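Local coordinates for envelope glycoprotein (Bourbon virus, PDB 5ZKX) that probably drives fusion of the viral and host membranes during entry, and is captured here in its trimeric postfusion form, at residues E261-K264 with N265-L268; A282-Y285 with D286-V290; L308-R311 with F312-T316; Q432-L435 with D436-T439. All coordinates share one frame; numbering follows the deposited sequence.

The four contacts follow one another along the chain, each confined to a single continuous run of residues. Contact 1 is a surface turn between strands 256-260 and 271-272 of the seven-stranded mixed sheet. Contacts 2 and 3 both use helix 284-329, the first at its N-terminal start and the second further along, with centres 39 Å apart. Contact 4 ends helix 422-437; its centre is 73 Å from that of contact 3, across the centre of the chain. Contacts 2, 3 and 4 all touch the other two subunits, whereas contact 1 touches neither. Trimer contacts are thus spread along an elongated molecule, consistent with a postfusion rod of the gp64-like, class III kind.

Contact 1: residues E261-K264 with N265-L268; sequences EKQK and NNLL
Gln263 and Asn266 close a tight turn: their CA atoms are 4.7 Å apart, and Lys264 (phi/psi -72°/-43°) and Asn265, whose psi is close to zero, have the backbone angles of the two central residues of a type I beta turn. Gln263 enters it with a positive phi. The amide of Asn266 folds back toward Gln263, and its OD1 comes to 3.2 Å from Gln263 CA. Its CG stands beside its own backbone N and anti to the carbonyl carbon, which gives the amide this direction. A water sits inside the bend, accepting from Gln263 N at 2.8 Å and from Asn265 N at 2.9 Å. The same water donates to Asn266 OD1, but only weakly, at 3.4 Å. It therefore bridges two backbone N-H groups, one from each half of the turn, where direct bonds between the halves are lacking. The side chain of Gln263 bends at chi2; its CG packs 3.8 Å from Leu268 CD1, with the two side chains roughly perpendicular. Lys264, by contrast, is extended, and past CB and CG it makes no contact across the turn. The turn belongs to the connection from strand 256-260 to strand 271-272, which are separated in the sheet by strand 250-252. Glu261 OE1 bonds Thr33 OG1 of strand 26-36, Asn266 O is bonded by Lys259 NZ of strand 256-260, and Leu268 rests on Ser248.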
loop_
_atom_site.group_PDB
_atom_site.type_symbol
_atom_site.label_atom_id
_atom_site.label_comp_id
_atom_site.label_asym_id
_atom_site.label_seq_id
_atom_site.Cartn_x
_atom_site.Cartn_y
_atom_site.Cartn_z
ATOM N N GLU A 261 -10.461 23.882 19.623
ATOM C CA GLU A 261 -10.832 24.921 20.568
ATOM C C GLU A 261 -12.198 24.571 21.144
ATOM O O GLU A 261 -12.957 23.804 20.545
ATOM C CB GLU A 261 -10.836 26.288 19.888
ATOM C CG GLU A 261 -9.442 26.874 19.718
ATOM C CD GLU A 261 -9.208 27.448 18.337
ATOM O OE1 GLU A 261 -8.049 27.422 17.869
ATOM O OE2 GLU A 261 -10.182 27.923 17.719
ATOM N N LYS A 262 -12.524 25.141 22.310
ATOM C CA LYS A 262 -13.516 24.483 23.156
ATOM C C LYS A 262 -12.945 23.121 23.531
ATOM O O LYS A 262 -13.317 22.112 22.923
ATOM C CB LYS A 262 -14.893 24.338 22.487
ATOM C CG LYS A 262 -15.639 25.638 22.251
ATOM C CD LYS A 262 -16.152 26.216 23.554
ATOM C CE LYS A 262 -15.538 27.577 23.819
ATOM N NZ LYS A 262 -15.835 28.062 25.195
ATOM N N GLN A 263 -12.065 23.097 24.545
ATOM C CA GLN A 263 -10.904 22.224 24.747
ATOM C C GLN A 263 -9.614 22.863 24.250
ATOM O O GLN A 263 -8.594 22.180 24.124
ATOM C CB GLN A 263 -11.063 20.861 24.067
ATOM C CG GLN A 263 -11.695 19.800 24.941
ATOM C CD GLN A 263 -13.134 19.532 24.566
ATOM O OE1 GLN A 263 -13.465 19.387 23.388
ATOM N NE2 GLN A 263 -14.003 19.466 25.569
ATOM N N LYS A 264 -9.640 24.169 23.980
ATOM C CA LYS A 264 -8.387 24.905 23.854
ATOM C C LYS A 264 -7.722 25.094 25.215
ATOM O O LYS A 264 -6.506 24.921 25.350
ATOM C CB LYS A 264 -8.628 26.260 23.190
ATOM C CG LYS A 264 -7.449 27.216 23.313
ATOM C CD LYS A 264 -7.592 28.421 22.397
ATOM C CE LYS A 264 -6.384 29.336 22.502
ATOM N NZ LYS A 264 -6.329 30.327 21.391
ATOM N N ASN A 265 -8.506 25.447 26.234
ATOM C CA ASN A 265 -8.000 25.696 27.578
ATOM C C ASN A 265 -7.973 24.446 28.448
ATOM O O ASN A 265 -7.725 24.553 29.654
ATOM C CB ASN A 265 -8.841 26.775 28.269
ATOM C CG ASN A 265 -8.479 28.177 27.822
ATOM O OD1 ASN A 265 -9.349 28.973 27.470
ATOM N ND2 ASN A 265 -7.188 28.487 27.833
ATOM N N ASN A 266 -8.227 23.273 27.876
ATOM C CA ASN A 266 -8.236 22.025 28.623
ATOM C C ASN A 266 -6.956 21.242 28.357
ATOM O O ASN A 266 -6.419 21.265 27.245
ATOM C CB ASN A 266 -9.452 21.174 28.252
ATOM C CG ASN A 266 -10.762 21.819 28.660
ATOM O OD1 ASN A 266 -11.642 22.044 27.832
ATOM N ND2 ASN A 266 -10.897 22.120 29.944
ATOM N N LEU A 267 -6.472 20.551 29.388
ATOM C CA LEU A 267 -5.296 19.693 29.275
ATOM C C LEU A 267 -5.756 18.276 28.958
ATOM O O LEU A 267 -6.414 17.631 29.779
ATOM C CB LEU A 267 -4.477 19.722 30.563
ATOM C CG LEU A 267 -3.818 21.047 30.943
ATOM C CD1 LEU A 267 -3.390 21.024 32.403
ATOM C CD2 LEU A 267 -2.634 21.331 30.038
ATOM N N LEU A 268 -5.405 17.786 27.771
ATOM C CA LEU A 268 -5.836 16.470 27.328
ATOM C C LEU A 268 -4.677 15.743 26.669
ATOM O O LEU A 268 -3.872 16.355 25.964
ATOM C CB LEU A 268 -7.001 16.558 26.330
ATOM C CG LEU A 268 -8.175 17.487 26.639
ATOM C CD1 LEU A 268 -8.114 18.726 25.762
ATOM C CD2 LEU A 268 -9.492 16.756 26.444
HETATM O O HOH W 1 -11.353 25.052 26.372
#

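Contact 2: residues A282-Y285 with D286-V290; sequences ASVY and DVNNV
Ser283 holds its OG between its backbone N and carbonyl carbon (chi1 76°), while Asp286 turns its CG beside its own N (chi1 -66°); together these torsions place OG near Asp286 N and bring OD1 within reach of a shared water. Ser283 OG accepts from Asp286 N at 3.1 Å, with an N-H...O angle of 152°, so one of the first amides of the helix gains an acceptor. The water accepts from Ser283 OG at 2.6 Å and donates to Asp286 OD1 at 2.7 Å. The other carboxylate oxygen, OD2, is gripped by the backbone N of both Glu415 and Gly416 of the second subunit. Regular helical bonds follow, beginning with Val287 N to Ser283 O at 3.2 Å. The Tyr285 ring lies steeply inclined to the Asp286 carboxylate. A second water lies 3.1 Å from Tyr285 OH, a weak bond, and donates to Asn289 OD1 at 3.3 Å. Asn289 also binds Phe242 N and Asp240 O of the second subunit, while Val284 and Val287 pack on Val414 of the third. Such a serine N-cap is a classic helix start; here it opens helix 284-329, the long helix characteristic of class III postfusion trimers.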
loop_
_atom_site.group_PDB
_atom_site.type_symbol
_atom_site.label_atom_id
_atom_site.label_comp_id
_atom_site.label_asym_id
_atom_site.label_seq_id
_atom_site.Cartn_x
_atom_site.Cartn_y
_atom_site.Cartn_z
ATOM N N ALA A 282 2.692 -1.725 3.667
ATOM C CA ALA A 282 1.412 -2.366 3.418
ATOM C C ALA A 282 1.570 -3.411 2.325
ATOM O O ALA A 282 2.240 -3.176 1.318
ATOM C CB ALA A 282 0.360 -1.334 3.019
ATOM N N SER A 283 0.953 -4.569 2.530
ATOM C CA SER A 283 1.112 -5.662 1.589
ATOM C C SER A 283 0.209 -5.472 0.374
ATOM O O SER A 283 -0.805 -4.772 0.419
ATOM C CB SER A 283 0.805 -6.999 2.261
ATOM O OG SER A 283 -0.590 -7.181 2.414
ATOM N N VAL A 284 0.605 -6.115 -0.730
ATOM C CA VAL A 284 -0.215 -6.154 -1.938
ATOM C C VAL A 284 -1.616 -6.646 -1.616
ATOM O O VAL A 284 -2.600 -6.197 -2.218
ATOM C CB VAL A 284 0.468 -7.038 -3.005
ATOM C CG1 VAL A 284 -0.512 -7.440 -4.102
ATOM C CG2 VAL A 284 1.672 -6.324 -3.596
ATOM N N TYR A 285 -1.733 -7.563 -0.652
ATOM C CA TYR A 285 -3.042 -8.083 -0.283
ATOM C C TYR A 285 -3.892 -7.019 0.397
ATOM O O TYR A 285 -5.110 -6.967 0.193
ATOM C CB TYR A 285 -2.885 -9.299 0.623
ATOM C CG TYR A 285 -4.208 -9.917 0.986
ATOM C CD1 TYR A 285 -4.857 -9.563 2.157
ATOM C CD2 TYR A 285 -4.819 -10.838 0.146
ATOM C CE1 TYR A 285 -6.068 -10.108 2.490
ATOM C CE2 TYR A 285 -6.040 -11.397 0.474
ATOM C CZ TYR A 285 -6.660 -11.025 1.648
ATOM O OH TYR A 285 -7.876 -11.564 1.997
ATOM N N ASP A 286 -3.273 -6.170 1.218
ATOM C CA ASP A 286 -4.017 -5.097 1.867
ATOM C C ASP A 286 -4.599 -4.139 0.837
ATOM O O ASP A 286 -5.777 -3.772 0.908
ATOM C CB ASP A 286 -3.112 -4.348 2.847
ATOM C CG ASP A 286 -2.675 -5.210 4.008
ATOM O OD1 ASP A 286 -3.220 -6.322 4.159
ATOM O OD2 ASP A 286 -1.790 -4.777 4.773
ATOM N N VAL A 287 -3.784 -3.731 -0.137
ATOM C CA VAL A 287 -4.246 -2.792 -1.152
ATOM C C VAL A 287 -5.311 -3.436 -2.030
ATOM O O VAL A 287 -6.289 -2.786 -2.421
ATOM C CB VAL A 287 -3.052 -2.277 -1.974
ATOM C CG1 VAL A 287 -3.520 -1.395 -3.124
ATOM C CG2 VAL A 287 -2.109 -1.504 -1.078
ATOM N N ASN A 288 -5.150 -4.725 -2.344
ATOM C CA ASN A 288 -6.181 -5.435 -3.094
ATOM C C ASN A 288 -7.474 -5.554 -2.296
ATOM O O ASN A 288 -8.559 -5.618 -2.885
ATOM C CB ASN A 288 -5.672 -6.816 -3.507
ATOM C CG ASN A 288 -4.915 -6.790 -4.825
ATOM O OD1 ASN A 288 -4.996 -5.826 -5.580
ATOM N ND2 ASN A 288 -4.178 -7.857 -5.106
ATOM N N ASN A 289 -7.385 -5.581 -0.964
ATOM C CA ASN A 289 -8.587 -5.564 -0.135
ATOM C C ASN A 289 -9.296 -4.217 -0.222
ATOM O O ASN A 289 -10.526 -4.163 -0.324
ATOM C CB ASN A 289 -8.219 -5.888 1.315
ATOM C CG ASN A 289 -9.402 -6.369 2.132
ATOM O OD1 ASN A 289 -10.157 -7.242 1.704
ATOM N ND2 ASN A 289 -9.560 -5.809 3.323
ATOM N N VAL A 290 -8.536 -3.119 -0.181
ATOM C CA VAL A 290 -9.122 -1.796 -0.376
ATOM C C VAL A 290 -9.770 -1.704 -1.750
ATOM O O VAL A 290 -10.828 -1.086 -1.917
ATOM C CB VAL A 290 -8.052 -0.706 -0.176
ATOM C CG1 VAL A 290 -8.553 0.648 -0.655
ATOM C CG2 VAL A 290 -7.642 -0.633 1.288
HETATM O O HOH W 2 -1.417 -8.351 4.543
HETATM O O HOH W 3 -9.492 -9.915 -0.078
#

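Contact 3: residues L308-R311 with F312-T316; sequences LDHR and FSVLT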
loop_
_atom_site.group_PDB
_atom_site.type_symbol
_atom_site.label_atom_id
_atom_site.label_comp_id
_atom_site.label_asym_id
_atom_site.label_seq_id
_atom_site.Cartn_x
_atom_site.Cartn_y
_atom_site.Cartn_z
ATOM N N LEU A 308 -32.962 5.597 -7.902
ATOM C CA LEU A 308 -33.400 6.944 -8.257
ATOM C C LEU A 308 -33.783 7.043 -9.728
ATOM O O LEU A 308 -34.657 7.840 -10.088
ATOM C CB LEU A 308 -32.305 7.957 -7.926
ATOM C CG LEU A 308 -31.842 8.062 -6.471
ATOM C CD1 LEU A 308 -30.736 9.091 -6.337
ATOM C CD2 LEU A 308 -32.994 8.407 -5.545
ATOM N N ASP A 309 -33.142 6.252 -10.592
ATOM C CA ASP A 309 -33.514 6.235 -12.003
ATOM C C ASP A 309 -34.911 5.663 -12.192
ATOM O O ASP A 309 -35.696 6.169 -13.002
ATOM C CB ASP A 309 -32.492 5.426 -12.801
ATOM C CG ASP A 309 -32.538 5.721 -14.289
ATOM O OD1 ASP A 309 -33.069 6.784 -14.675
ATOM O OD2 ASP A 309 -32.043 4.886 -15.075
ATOM N N HIS A 310 -35.236 4.603 -11.455
ATOM C CA HIS A 310 -36.572 4.024 -11.523
ATOM C C HIS A 310 -37.619 4.996 -10.994
ATOM O O HIS A 310 -38.735 5.065 -11.520
ATOM C CB HIS A 310 -36.597 2.710 -10.742
ATOM C CG HIS A 310 -37.970 2.231 -10.398
ATOM N ND1 HIS A 310 -38.812 1.653 -11.325
ATOM C CD2 HIS A 310 -38.642 2.224 -9.222
ATOM C CE1 HIS A 310 -39.946 1.318 -10.737
ATOM N NE2 HIS A 310 -39.870 1.653 -9.460
ATOM N N ARG A 311 -37.274 5.754 -9.950
ATOM C CA ARG A 311 -38.191 6.760 -9.428
ATOM C C ARG A 311 -38.505 7.816 -10.480
ATOM O O ARG A 311 -39.663 8.215 -10.644
ATOM C CB ARG A 311 -37.600 7.409 -8.178
ATOM C CG ARG A 311 -37.511 6.484 -6.975
ATOM C CD ARG A 311 -37.091 7.247 -5.728
ATOM N NE ARG A 311 -37.143 6.416 -4.530
ATOM C CZ ARG A 311 -36.911 6.863 -3.299
ATOM N NH1 ARG A 311 -36.606 8.138 -3.096
ATOM N NH2 ARG A 311 -36.980 6.033 -2.269
ATOM N N PHE A 312 -37.486 8.275 -11.209
ATOM C CA PHE A 312 -37.716 9.259 -12.261
ATOM C C PHE A 312 -38.575 8.693 -13.385
ATOM O O PHE A 312 -39.359 9.428 -13.997
ATOM C CB PHE A 312 -36.382 9.755 -12.818
ATOM C CG PHE A 312 -35.843 10.967 -12.112
ATOM C CD1 PHE A 312 -36.476 12.190 -12.227
ATOM C CD2 PHE A 312 -34.698 10.883 -11.343
ATOM C CE1 PHE A 312 -35.983 13.305 -11.581
ATOM C CE2 PHE A 312 -34.200 11.997 -10.698
ATOM C CZ PHE A 312 -34.845 13.207 -10.818
ATOM N N SER A 313 -38.436 7.398 -13.679
ATOM C CA SER A 313 -39.282 6.778 -14.692
ATOM C C SER A 313 -40.732 6.731 -14.234
ATOM O O SER A 313 -41.649 6.985 -15.023
ATOM C CB SER A 313 -38.774 5.373 -15.011
ATOM O OG SER A 313 -39.545 4.769 -16.033
ATOM N N VAL A 314 -40.954 6.415 -12.959
ATOM C CA VAL A 314 -42.305 6.413 -12.408
ATOM C C VAL A 314 -42.901 7.814 -12.455
ATOM O O VAL A 314 -44.082 7.994 -12.778
ATOM C CB VAL A 314 -42.285 5.846 -10.976
ATOM C CG1 VAL A 314 -43.558 6.211 -10.232
ATOM C CG2 VAL A 314 -42.086 4.340 -11.018
ATOM N N LEU A 315 -42.091 8.832 -12.154
ATOM C CA LEU A 315 -42.597 10.199 -12.146
ATOM C C LEU A 315 -43.018 10.645 -13.540
ATOM O O LEU A 315 -44.059 11.288 -13.699
ATOM C CB LEU A 315 -41.544 11.150 -11.580
ATOM C CG LEU A 315 -41.335 11.120 -10.066
ATOM C CD1 LEU A 315 -40.540 12.334 -9.631
ATOM C CD2 LEU A 315 -42.663 11.057 -9.329
ATOM N N THR A 316 -42.224 10.314 -14.560
ATOM C CA THR A 316 -42.571 10.741 -15.911
ATOM C C THR A 316 -43.828 10.042 -16.409
ATOM O O THR A 316 -44.600 10.631 -17.175
ATOM C CB THR A 316 -41.410 10.489 -16.875
ATOM O OG1 THR A 316 -41.084 9.096 -16.893
ATOM C CG2 THR A 316 -40.187 11.289 -16.459
#
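Val314 CG2 sits over one face of the His310 imidazole, 4.0 Å from the ring centroid and 27° off its normal, a CH-pi contact made one helical turn apart. The His310 ring gets there because its CG stands anti to the backbone N (chi1 163°), which swings the imidazole alongside the following turn. The backbone of this part of the helix is regular. Each N-H donates to the carbonyl four residues earlier, from Phe312 N to Leu308 O through to Leu315 N to Arg311 O, at 2.9 to 3.1 Å. Thr316 N adds a bond to Phe312 O, and Thr316 OG1 turns back to donate to Ser313 O at 2.9 Å. The polar side chains find their partners mostly on other subunits. Asp309 OD1 forms a salt bridge with Arg311 NH1 of the second subunit and also bonds its Tyr18 OH, while Arg311 NH1 makes the equivalent bridge to Asp309 of the third and Arg311 NH2 bonds Tyr18 OH of its own chain. His310 ND1 binds Glu20 OE1, and Ser313 OG binds Tyr18 O and Glu20 OE2, all of the second subunit; Phe312 meets Phe312 of the third edge-to-face. Within the helix the backbone thus satisfies itself, whereas buried aspartate and arginine ends pair between chains, so in this trimer each charge is probably balanced by a neighbouring chain.

Contact 4: residues Q432-L435 with D436-T439; sequences QALL and DTMT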
loop_
_atom_site.group_PDB
_atom_site.type_symbol
_atom_site.label_atom_id
_atom_site.label_comp_id
_atom_site.label_asym_id
_atom_site.label_seq_id
_atom_site.Cartn_x
_atom_site.Cartn_y
_atom_site.Cartn_z
ATOM N N GLN A 432 25.916 -1.968 5.289
ATOM C CA GLN A 432 26.025 -3.125 4.408
ATOM C C GLN A 432 27.380 -3.157 3.717
ATOM O O GLN A 432 27.942 -4.235 3.487
ATOM C CB GLN A 432 24.889 -3.106 3.384
ATOM C CG GLN A 432 24.843 -4.324 2.476
ATOM C CD GLN A 432 24.719 -5.624 3.244
ATOM O OE1 GLN A 432 25.496 -6.551 3.038
ATOM N NE2 GLN A 432 23.737 -5.696 4.133
ATOM N N ALA A 433 27.924 -1.985 3.384
ATOM C CA ALA A 433 29.245 -1.930 2.770
ATOM C C ALA A 433 30.321 -2.389 3.746
ATOM O O ALA A 433 31.281 -3.060 3.348
ATOM C CB ALA A 433 29.534 -0.514 2.275
ATOM N N LEU A 434 30.178 -2.039 5.026
ATOM C CA LEU A 434 31.121 -2.515 6.031
ATOM C C LEU A 434 31.087 -4.033 6.138
ATOM O O LEU A 434 32.134 -4.680 6.229
ATOM C CB LEU A 434 30.816 -1.876 7.384
ATOM C CG LEU A 434 31.721 -2.313 8.536
ATOM C CD1 LEU A 434 33.144 -1.843 8.297
ATOM C CD2 LEU A 434 31.197 -1.787 9.863
ATOM N N LEU A 435 29.888 -4.620 6.125
ATOM C CA LEU A 435 29.787 -6.074 6.087
ATOM C C LEU A 435 30.465 -6.633 4.845
ATOM O O LEU A 435 31.189 -7.633 4.921
ATOM C CB LEU A 435 28.321 -6.501 6.127
ATOM C CG LEU A 435 27.599 -6.409 7.472
ATOM C CD1 LEU A 435 26.145 -6.816 7.311
ATOM C CD2 LEU A 435 28.285 -7.269 8.525
ATOM N N ASP A 436 30.250 -5.994 3.694
ATOM C CA ASP A 436 30.796 -6.517 2.444
ATOM C C ASP A 436 32.319 -6.471 2.435
ATOM O O ASP A 436 32.965 -7.368 1.884
ATOM C CB ASP A 436 30.234 -5.735 1.257
ATOM C CG ASP A 436 28.841 -6.185 0.864
ATOM O OD1 ASP A 436 28.272 -7.058 1.554
ATOM O OD2 ASP A 436 28.315 -5.663 -0.141
ATOM N N THR A 437 32.913 -5.440 3.037
ATOM C CA THR A 437 34.363 -5.301 2.998
ATOM C C THR A 437 35.068 -6.132 4.064
ATOM O O THR A 437 36.260 -6.416 3.915
ATOM C CB THR A 437 34.766 -3.827 3.143
ATOM O OG1 THR A 437 36.175 -3.691 2.921
ATOM C CG2 THR A 437 34.436 -3.306 4.530
ATOM N N MET A 438 34.360 -6.540 5.119
ATOM C CA MET A 438 34.955 -7.272 6.226
ATOM C C MET A 438 34.817 -8.787 6.092
ATOM O O MET A 438 34.881 -9.490 7.105
ATOM C CB MET A 438 34.330 -6.823 7.550
ATOM C CG MET A 438 34.616 -5.382 7.932
ATOM S SD MET A 438 36.327 -5.109 8.399
ATOM C CE MET A 438 36.493 -6.259 9.752
ATOM N N THR A 439 34.635 -9.309 4.878
ATOM C CA THR A 439 34.396 -10.742 4.739
ATOM C C THR A 439 35.669 -11.569 4.906
ATOM O O THR A 439 35.604 -12.697 5.407
ATOM C CB THR A 439 33.755 -11.058 3.387
ATOM O OG1 THR A 439 34.499 -10.425 2.341
ATOM C CG2 THR A 439 32.317 -10.570 3.355
#
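Leu434 and Met438 run next to each other in the same direction, where helix 422-437 runs out at its C-terminal end. Met438 is the first residue to leave helical backbone angles. Leu434 CG stands anti to its backbone N (chi1 179°), which carries CD1 down the helix to 3.9 Å from Met438 CG. The methionine chain, with CG beside its own backbone N, bends again at chi2 and chi3, so the sulfur and terminal methyl leave the leucine. The last turn is held less firmly than the one before it. Asp436 N donates to Gln432 O and Thr437 N to Ala433 O, each at 2.9 Å, whereas Met438 N is divided between two weak bonds, to Leu434 O at 3.1 Å and to Leu435 O at 3.4 Å. Thr437 takes the rotamer with OG1 anti to the backbone N. Its methyl then falls in the crowded position, with CG2 3.2 Å from Leu434 O. Thr439 takes a different rotamer: OG1 lies between N and the carbonyl carbon and donates weakly to Asp436 O. On one side Leu434 packs against Arg142 of strand 134-148; on another, Leu435 meets Gln432 of the second subunit and Thr439 O accepts from Lys125 NZ of the third. Within the chain Thr437 OG1, pointing largely along the helix axis toward its C-terminal end, is hydrogen-bonded to Leu123 O.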